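Penicillin-binding protein activator LpoB (Salmonella enterica subsp. enterica serovar Typhimurium, PDB 4Q6V) is the C-terminal domain of an outer-membrane lipoprotein that probably regulates peptidoglycan synthesis by activating penicillin-binding protein 1B. Local coordinates at residues S24-D29 with N50-N55; K13-D18 with G56-V61; S67-Q72 with R92-Q97. All coordinates share one frame; numbering follows the deposited sequence.

How the contacts relate
The three contacts join helices and strands of one mixed alpha-beta domain. Contacts 1 and 2 lie on one face of its sheet, with centres about 6 Å apart. Contact 1 is nested inside the chain loop closed by contact 2. They meet along the strand pair 25-35 and 59-60, where Leu26 N lies 2.9 Å from Thr59 O, a probable hydrogen bond. Contact 3 joins two helices on the other face, its centre about 16 Å from that of contact 1 and 20 Å from that of contact 2. It reaches contact 1 through Gln97 and Val25, and contact 2 through Val94 and Val61.

Contact 1: S24-D29 with N50-N55; sequences SVLLVD and NALANN
Leu52 on helix 41-54 packs its side chain against Leu26 and Val28 of strand 25-35. All three residues are buried, and the interaction between the segments is apolar. Leu52 CD1 is the main touching atom. It lies 3.5 Å from Val28 CG2, and these two side chains reach toward each other tip to tip. The same methyl is 3.9 Å from Leu26 CD2. Here the side chains cross at about a right angle. Leu52 CD2 also comes near Leu26 CD2, at 4.1 Å, so both branches of Leu52 lie close to this one leucine methyl. The CG of Leu52 is turned away from its own carbonyl carbon (chi1 -69°) and projects from the helix toward the strand. In Val28 it is CG2, the branch beside the backbone N, that makes the touch.

The backbones stay well apart. Their nearest CA atoms, those of Leu26 and Leu52, are 8.9 Å from each other, and side chains fill the gap. Leu26 and Val28 are two residues apart on the strand, so their side chains emerge on the same face of the sheet. Backbone bonds hold the last turn of helix 41-54. Asn54 N donates to Asn50 O at 2.9 Å, and Asn55 N donates to Ala51 O at 3.0 Å. Asn55 is then the first residue to leave helical geometry.

This is the interior of a beta-alpha-beta unit: strand 25-35, helix 41-54 and the parallel strand 59-60. The core continues around it. Leu52 also touches Leu100 of strand 98-106 and Met14 of helix 3-15. Leu60 of strand 59-60 packs on Leu26 and Val28, and Tyr98 of strand 98-106 meets Leu26 beside it.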
loop_
_atom_site.group_PDB
_atom_site.type_symbol
_atom_site.label_atom_id
_atom_site.label_comp_id
_atom_site.label_asym_id
_atom_site.label_seq_id
_atom_site.Cartn_x
_atom_site.Cartn_y
_atom_site.Cartn_z
ATOM N N SER A 24 8.138 10.552 5.988
ATOM C CA SER A 24 9.139 9.535 5.625
ATOM C C SER A 24 8.803 8.946 4.256
ATOM O O SER A 24 7.793 9.306 3.633
ATOM C CB SER A 24 9.240 8.468 6.716
ATOM O OG SER A 24 7.954 8.017 7.012
ATOM N N VAL A 25 9.700 8.113 3.748
ATOM C CA VAL A 25 9.557 7.591 2.409
ATOM C C VAL A 25 8.766 6.287 2.549
ATOM O O VAL A 25 9.122 5.348 3.305
ATOM C CB VAL A 25 10.912 7.366 1.758
ATOM C CG1 VAL A 25 10.741 6.855 0.327
ATOM C CG2 VAL A 25 11.766 8.647 1.798
ATOM N N LEU A 26 7.682 6.218 1.801
ATOM C CA LEU A 26 6.723 5.100 1.925
ATOM C C LEU A 26 6.553 4.478 0.558
ATOM O O LEU A 26 6.244 5.160 -0.391
ATOM C CB LEU A 26 5.432 5.583 2.552
ATOM C CG LEU A 26 4.261 4.595 2.465
ATOM C CD1 LEU A 26 4.406 3.428 3.440
ATOM C CD2 LEU A 26 2.987 5.371 2.736
ATOM N N LEU A 27 6.764 3.171 0.458
ATOM C CA LEU A 27 6.383 2.397 -0.683
ATOM C C LEU A 27 4.961 1.842 -0.598
ATOM O O LEU A 27 4.650 1.008 0.233
ATOM C CB LEU A 27 7.399 1.261 -0.893
ATOM C CG LEU A 27 7.139 0.298 -2.040
ATOM C CD1 LEU A 27 6.779 1.039 -3.301
ATOM C CD2 LEU A 27 8.286 -0.682 -2.275
ATOM N N VAL A 28 4.103 2.305 -1.489
ATOM C CA VAL A 28 2.679 1.927 -1.468
ATOM C C VAL A 28 2.424 0.807 -2.474
ATOM O O VAL A 28 2.421 1.026 -3.692
ATOM C CB VAL A 28 1.766 3.130 -1.845
ATOM C CG1 VAL A 28 0.300 2.706 -1.906
ATOM C CG2 VAL A 28 1.958 4.229 -0.854
ATOM N N ASP A 29 2.241 -0.407 -1.958
ATOM C CA ASP A 29 1.995 -1.546 -2.829
ATOM C C ASP A 29 0.585 -1.368 -3.423
ATOM O O ASP A 29 -0.283 -0.755 -2.789
ATOM C CB ASP A 29 2.185 -2.854 -2.059
ATOM C CG ASP A 29 2.648 -4.006 -2.914
ATOM O OD1 ASP A 29 2.890 -3.807 -4.131
ATOM O OD2 ASP A 29 2.752 -5.119 -2.332
ATOM N N ASN A 50 -3.111 9.177 -2.791
ATOM C CA ASN A 50 -3.552 10.544 -2.480
ATOM C C ASN A 50 -3.805 10.775 -1.018
ATOM O O ASN A 50 -3.272 11.715 -0.437
ATOM C CB ASN A 50 -4.747 10.909 -3.346
ATOM C CG ASN A 50 -4.362 11.104 -4.800
ATOM O OD1 ASN A 50 -5.019 10.601 -5.709
ATOM N ND2 ASN A 50 -3.287 11.834 -5.034
ATOM N N ALA A 51 -4.569 9.870 -0.414
ATOM C CA ALA A 51 -4.816 9.911 1.017
ATOM C C ALA A 51 -3.503 9.945 1.827
ATOM O O ALA A 51 -3.423 10.621 2.854
ATOM C CB ALA A 51 -5.671 8.745 1.492
ATOM N N LEU A 52 -2.488 9.234 1.334
ATOM C CA LEU A 52 -1.213 9.157 2.025
ATOM C C LEU A 52 -0.324 10.368 1.812
ATOM O O LEU A 52 0.375 10.786 2.756
ATOM C CB LEU A 52 -0.486 7.907 1.567
ATOM C CG LEU A 52 -1.115 6.605 2.033
ATOM C CD1 LEU A 52 -0.589 5.444 1.223
ATOM C CD2 LEU A 52 -0.895 6.380 3.516
ATOM N N ALA A 53 -0.320 10.898 0.580
ATOM C CA ALA A 53 0.410 12.109 0.237
ATOM C C ALA A 53 -0.165 13.364 0.874
ATOM O O ALA A 53 0.577 14.316 1.072
ATOM C CB ALA A 53 0.456 12.308 -1.270
ATOM N N ASN A 54 -1.453 13.353 1.204
ATOM C CA ASN A 54 -2.150 14.523 1.730
ATOM C C ASN A 54 -2.176 14.500 3.246
ATOM O O ASN A 54 -1.915 15.525 3.877
ATOM C CB ASN A 54 -3.592 14.608 1.176
ATOM C CG ASN A 54 -3.637 14.883 -0.327
ATOM O OD1 ASN A 54 -2.633 15.219 -0.969
ATOM N ND2 ASN A 54 -4.816 14.739 -0.917
ATOM N N ASN A 55 -2.511 13.346 3.821
ATOM C CA ASN A 55 -2.409 13.153 5.270
ATOM C C ASN A 55 -1.092 12.495 5.668
ATOM O O ASN A 55 -0.793 11.376 5.268
ATOM C CB ASN A 55 -3.573 12.334 5.835
ATOM C CG ASN A 55 -4.936 12.858 5.415
ATOM O OD1 ASN A 55 -5.826 12.064 5.103
ATOM N ND2 ASN A 55 -5.115 14.185 5.405
#

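Contact 2: K13-D18 with G56-V61; sequences KMLQAD and GKFTLV
Leu15 and Met14 reach Phe58 by different torsions. Met14, a selenomethionine in this crystal, has CG opposite its backbone N (chi1 -176°) and bends at the selenium (chi3 84°), which carries CE to the ring. Leu15 has CG opposite its own carbonyl carbon; CD2 is nearest the ring and CD1 nearest the backbone of Gly56. The contact joins the end of helix 3-15 to the turn where the helix of the beta-alpha-beta unit (25-35, 41-54, 59-60) leads into its second strand.

Phe58 is buried, and the outer end of its ring takes both partners. Leu15 CD2 comes within 3.4 Å of Phe58 CZ as the two side chains slide past each other in opposite directions. The Met14 and Phe58 side chains come from opposite directions, and Met14 CE ends 3.6 Å from Phe58 CZ. Both approaches are oblique to the ring. Leu52 of helix 41-54 and Leu26 of strand 25-35 also touch Phe58, and Trp127 of strand 125-132 meets Met14.

The other branch of Leu15 rests on bare backbone. Its CD1 lies 3.6 Å from Gly56 N and 3.7 Å from Gly56 CA. Gly56 has a positive phi of 84°. A CB here would run into Leu15 CD2 and be jammed against Asn55 O. The carbonyl Gly56 O stands 3.8 Å above one face of the Phe58 ring, offset toward its rim.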
loop_
_atom_site.group_PDB
_atom_site.type_symbol
_atom_site.label_atom_id
_atom_site.label_comp_id
_atom_site.label_asym_id
_atom_site.label_seq_id
_atom_site.Cartn_x
_atom_site.Cartn_y
_atom_site.Cartn_z
ATOM N N LYS A 13 -5.851 6.487 11.261
ATOM C CA LYS A 13 -5.483 5.612 12.341
ATOM C C LYS A 13 -4.048 5.082 12.215
ATOM O O LYS A 13 -3.376 4.796 13.216
ATOM C CB LYS A 13 -6.379 4.401 12.389
ATOM C CG LYS A 13 -7.837 4.699 12.687
ATOM C CD LYS A 13 -8.790 3.530 12.395
ATOM C CE LYS A 13 -8.246 2.223 12.959
ATOM N NZ LYS A 13 -9.078 1.039 12.595
HETATM N N MSE A 14 -3.576 4.942 10.975
HETATM C CA MSE A 14 -2.191 4.479 10.763
HETATM C C MSE A 14 -1.226 5.577 11.154
HETATM O O MSE A 14 -0.165 5.312 11.684
HETATM C CB MSE A 14 -1.980 4.128 9.303
HETATM C CG MSE A 14 -0.594 3.548 9.035
HETATM SE SE MSE A 14 -0.361 3.533 7.092
HETATM C CE MSE A 14 0.236 5.373 6.861
ATOM N N LEU A 15 -1.620 6.830 10.938
ATOM C CA LEU A 15 -0.791 7.980 11.237
ATOM C C LEU A 15 -0.707 8.271 12.725
ATOM O O LEU A 15 0.217 8.960 13.154
ATOM C CB LEU A 15 -1.300 9.206 10.509
ATOM C CG LEU A 15 -1.022 9.222 9.006
ATOM C CD1 LEU A 15 -1.660 10.445 8.352
ATOM C CD2 LEU A 15 0.468 9.236 8.762
ATOM N N GLN A 16 -1.628 7.713 13.500
ATOM C CA GLN A 16 -1.663 7.896 14.962
ATOM C C GLN A 16 -0.904 6.810 15.698
ATOM O O GLN A 16 -0.651 6.908 16.912
ATOM C CB GLN A 16 -3.111 7.936 15.429
ATOM C CG GLN A 16 -3.977 9.032 14.809
ATOM C CD GLN A 16 -5.465 8.916 15.209
ATOM O OE1 GLN A 16 -5.820 8.222 16.174
ATOM N NE2 GLN A 16 -6.356 9.580 14.468
ATOM N N ALA A 17 -0.536 5.750 14.979
ATOM C CA ALA A 17 0.129 4.613 15.593
ATOM C C ALA A 17 1.593 4.909 15.848
ATOM O O ALA A 17 2.264 5.514 15.001
ATOM C CB ALA A 17 -0.009 3.395 14.707
ATOM N N ASP A 18 2.072 4.486 17.020
ATOM C CA ASP A 18 3.485 4.651 17.342
ATOM C C ASP A 18 4.401 3.927 16.349
ATOM O O ASP A 18 4.079 2.837 15.906
ATOM C CB ASP A 18 3.806 4.204 18.776
ATOM C CG ASP A 18 5.292 4.406 19.123
ATOM O OD1 ASP A 18 5.803 5.547 19.188
ATOM O OD2 ASP A 18 6.019 3.425 19.324
ATOM N N GLY A 56 -0.296 13.206 6.452
ATOM C CA GLY A 56 0.960 12.646 6.939
ATOM C C GLY A 56 2.136 12.756 5.985
ATOM O O GLY A 56 3.217 12.252 6.314
ATOM N N LYS A 57 1.933 13.396 4.823
ATOM C CA LYS A 57 2.969 14.109 4.072
ATOM C C LYS A 57 4.150 13.161 3.740
ATOM O O LYS A 57 5.282 13.623 3.532
ATOM C CB LYS A 57 3.454 15.354 4.832
ATOM C CG LYS A 57 4.731 15.178 5.686
ATOM C CD LYS A 57 5.185 16.399 6.513
ATOM C CE LYS A 57 5.413 16.098 7.982
ATOM N NZ LYS A 57 4.271 16.568 8.825
ATOM N N PHE A 58 3.889 11.848 3.648
ATOM C CA PHE A 58 4.888 10.910 3.169
ATOM C C PHE A 58 5.415 11.341 1.813
ATOM O O PHE A 58 4.686 11.929 1.034
ATOM C CB PHE A 58 4.313 9.504 3.021
ATOM C CG PHE A 58 3.783 8.915 4.288
ATOM C CD1 PHE A 58 4.646 8.384 5.235
ATOM C CD2 PHE A 58 2.407 8.906 4.530
ATOM C CE1 PHE A 58 4.157 7.849 6.411
ATOM C CE2 PHE A 58 1.913 8.357 5.682
ATOM C CZ PHE A 58 2.790 7.833 6.639
ATOM N N THR A 59 6.671 11.057 1.549
ATOM C CA THR A 59 7.201 10.985 0.199
ATOM C C THR A 59 6.958 9.597 -0.294
ATOM O O THR A 59 7.469 8.643 0.283
ATOM C CB THR A 59 8.721 11.227 0.191
ATOM O OG1 THR A 59 8.939 12.551 0.629
ATOM C CG2 THR A 59 9.285 11.093 -1.217
ATOM N N LEU A 60 6.162 9.492 -1.350
ATOM C CA LEU A 60 5.854 8.234 -1.996
ATOM C C LEU A 60 6.883 7.839 -3.051
ATOM O O LEU A 60 7.356 8.668 -3.850
ATOM C CB LEU A 60 4.438 8.238 -2.580
ATOM C CG LEU A 60 3.277 8.613 -1.666
ATOM C CD1 LEU A 60 1.975 8.498 -2.431
ATOM C CD2 LEU A 60 3.248 7.766 -0.409
ATOM N N VAL A 61 7.230 6.552 -3.059
ATOM C CA VAL A 61 8.035 6.013 -4.166
ATOM C C VAL A 61 7.150 6.079 -5.377
ATOM O O VAL A 61 5.974 5.725 -5.281
ATOM C CB VAL A 61 8.521 4.600 -3.868
ATOM C CG1 VAL A 61 9.442 4.115 -4.953
ATOM C CG2 VAL A 61 9.246 4.559 -2.509
#

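Contact 3: S67-Q72 with R92-Q97; sequences SMAKQQ and RNVGAQ
Ala69 on helix 63-72 meets Val94 at the end of helix 84-94. Ala69 CB lies 3.7 Å from Val94 CG1, an apolar touch of one methyl on another. The CG1 branch of Val94 is the one opposite its carbonyl carbon (chi1 -62°), and that turn brings it to the alanine. Asn93 comes up beside it more loosely, its CB 4.5 Å from Ala69 CB.

Two exposed residues, Gln72 and Asn93, form a polar pair. Their side chains cross at a slant, with the amide planes 62° apart. In the model Gln72 OE1 is 3.1 Å from Asn93 OD1, but the orientation of both amides is doubtful. The side chain of Gln72 is extended beyond CG, which carries its amide across to the other helix.

The helix backbones come close here. The CA atoms of Ala69 and Asn93 are 6.5 Å apart, and the small side chain of Ala69 points toward the other helix, which allows this close approach. These two helices form the connection from strand 59-60 to strand 98-106, two strands that run parallel with strand 25-35 between them in the sheet. The contact therefore lies within a beta-alpha-beta crossover containing two helices.

Further out, Gln72 N donates to Met68 O at 2.9 Å, which keeps the last turn of helix 63-72 regular. Gly95 ends the helical geometry of the other segment with a positive phi of 81°. Ile90, one turn back on helix 84-94, touches both Ala69 and Lys70. Lys70 NZ hydrogen-bonds to Pro77 O and Asp79 O in the loop that joins the two helices.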
loop_
_atom_site.group_PDB
_atom_site.type_symbol
_atom_site.label_atom_id
_atom_site.label_comp_id
_atom_site.label_asym_id
_atom_site.label_seq_id
_atom_site.Cartn_x
_atom_site.Cartn_y
_atom_site.Cartn_z
ATOM N N SER A 67 9.371 0.638 -11.271
ATOM C CA SER A 67 9.703 -0.034 -12.515
ATOM C C SER A 67 11.225 -0.248 -12.631
ATOM O O SER A 67 11.713 -1.373 -12.792
ATOM C CB SER A 67 9.128 0.743 -13.715
ATOM O OG SER A 67 8.977 -0.081 -14.828
HETATM N N MSE A 68 11.974 0.842 -12.494
HETATM C CA MSE A 68 13.437 0.766 -12.530
HETATM C C MSE A 68 14.013 -0.190 -11.516
HETATM O O MSE A 68 14.921 -0.968 -11.843
HETATM C CB MSE A 68 14.044 2.126 -12.216
HETATM C CG MSE A 68 13.526 3.263 -13.070
HETATM SE SE MSE A 68 14.041 2.930 -14.931
HETATM C CE MSE A 68 12.366 3.648 -15.717
ATOM N N ALA A 69 13.550 -0.108 -10.259
ATOM C CA ALA A 69 14.020 -0.984 -9.215
ATOM C C ALA A 69 13.760 -2.461 -9.517
ATOM O O ALA A 69 14.685 -3.299 -9.384
ATOM C CB ALA A 69 13.429 -0.614 -7.872
ATOM N N LYS A 70 12.545 -2.760 -10.007
ATOM C CA LYS A 70 12.246 -4.119 -10.478
ATOM C C LYS A 70 13.221 -4.629 -11.501
ATOM O O LYS A 70 13.667 -5.758 -11.491
ATOM C CB LYS A 70 10.815 -4.212 -10.985
ATOM C CG LYS A 70 9.740 -4.142 -9.891
ATOM C CD LYS A 70 8.351 -4.501 -10.374
ATOM C CE LYS A 70 7.720 -3.327 -11.100
ATOM N NZ LYS A 70 6.295 -3.614 -11.418
ATOM N N GLN A 71 13.572 -3.767 -12.436
ATOM C CA GLN A 71 14.442 -4.144 -13.521
ATOM C C GLN A 71 15.884 -4.375 -12.979
ATOM O O GLN A 71 16.550 -5.338 -13.361
ATOM C CB GLN A 71 14.431 -3.039 -14.565
ATOM C CG GLN A 71 15.449 -3.266 -15.662
ATOM C CD GLN A 71 15.428 -2.175 -16.694
ATOM O OE1 GLN A 71 15.654 -0.991 -16.367
ATOM N NE2 GLN A 71 15.165 -2.565 -17.949
ATOM N N GLN A 72 16.342 -3.523 -12.065
ATOM C CA GLN A 72 17.644 -3.731 -11.424
ATOM C C GLN A 72 17.754 -5.013 -10.593
ATOM O O GLN A 72 18.877 -5.510 -10.376
ATOM C CB GLN A 72 18.026 -2.533 -10.586
ATOM C CG GLN A 72 18.062 -1.231 -11.337
ATOM C CD GLN A 72 17.989 -0.039 -10.406
ATOM O OE1 GLN A 72 17.854 -0.188 -9.191
ATOM N NE2 GLN A 72 18.046 1.144 -10.999
ATOM N N ARG A 92 14.474 -1.520 -0.265
ATOM C CA ARG A 92 15.876 -1.175 0.073
ATOM C C ARG A 92 16.608 -0.441 -1.042
ATOM O O ARG A 92 17.348 0.523 -0.777
ATOM C CB ARG A 92 16.643 -2.424 0.490
ATOM C CG ARG A 92 16.123 -3.049 1.783
ATOM C CD ARG A 92 17.213 -3.840 2.510
ATOM N NE ARG A 92 16.837 -4.183 3.891
ATOM C CZ ARG A 92 16.427 -5.388 4.286
ATOM N NH1 ARG A 92 16.335 -6.419 3.441
ATOM N NH2 ARG A 92 16.105 -5.576 5.561
ATOM N N ASN A 93 16.355 -0.863 -2.284
ATOM C CA ASN A 93 16.907 -0.173 -3.437
ATOM C C ASN A 93 16.449 1.254 -3.562
ATOM O O ASN A 93 17.261 2.075 -3.955
ATOM C CB ASN A 93 16.616 -0.930 -4.742
ATOM C CG ASN A 93 17.839 -1.634 -5.312
ATOM O OD1 ASN A 93 17.989 -1.773 -6.534
ATOM N ND2 ASN A 93 18.738 -2.078 -4.429
ATOM N N VAL A 94 15.185 1.543 -3.240
ATOM C CA VAL A 94 14.579 2.866 -3.465
ATOM C C VAL A 94 14.627 3.803 -2.266
ATOM O O VAL A 94 14.175 4.958 -2.349
ATOM C CB VAL A 94 13.110 2.749 -3.936
ATOM C CG1 VAL A 94 13.078 2.009 -5.266
ATOM C CG2 VAL A 94 12.192 2.060 -2.898
ATOM N N GLY A 95 15.116 3.287 -1.143
ATOM C CA GLY A 95 15.245 4.071 0.064
ATOM C C GLY A 95 13.987 4.243 0.922
ATOM O O GLY A 95 13.818 5.222 1.654
ATOM N N ALA A 96 13.084 3.264 0.879
ATOM C CA ALA A 96 11.805 3.385 1.603
ATOM C C ALA A 96 11.981 2.887 3.021
ATOM O O ALA A 96 12.672 1.869 3.238
ATOM C CB ALA A 96 10.749 2.590 0.875
ATOM N N GLN A 97 11.410 3.600 3.978
ATOM C CA GLN A 97 11.408 3.183 5.389
ATOM C C GLN A 97 10.257 2.215 5.698
ATOM O O GLN A 97 10.382 1.338 6.572
ATOM C CB GLN A 97 11.335 4.430 6.269
ATOM C CG GLN A 97 11.445 4.156 7.776
ATOM C CD GLN A 97 11.415 5.440 8.617
ATOM O OE1 GLN A 97 11.448 6.566 8.087
ATOM N NE2 GLN A 97 11.381 5.278 9.926
#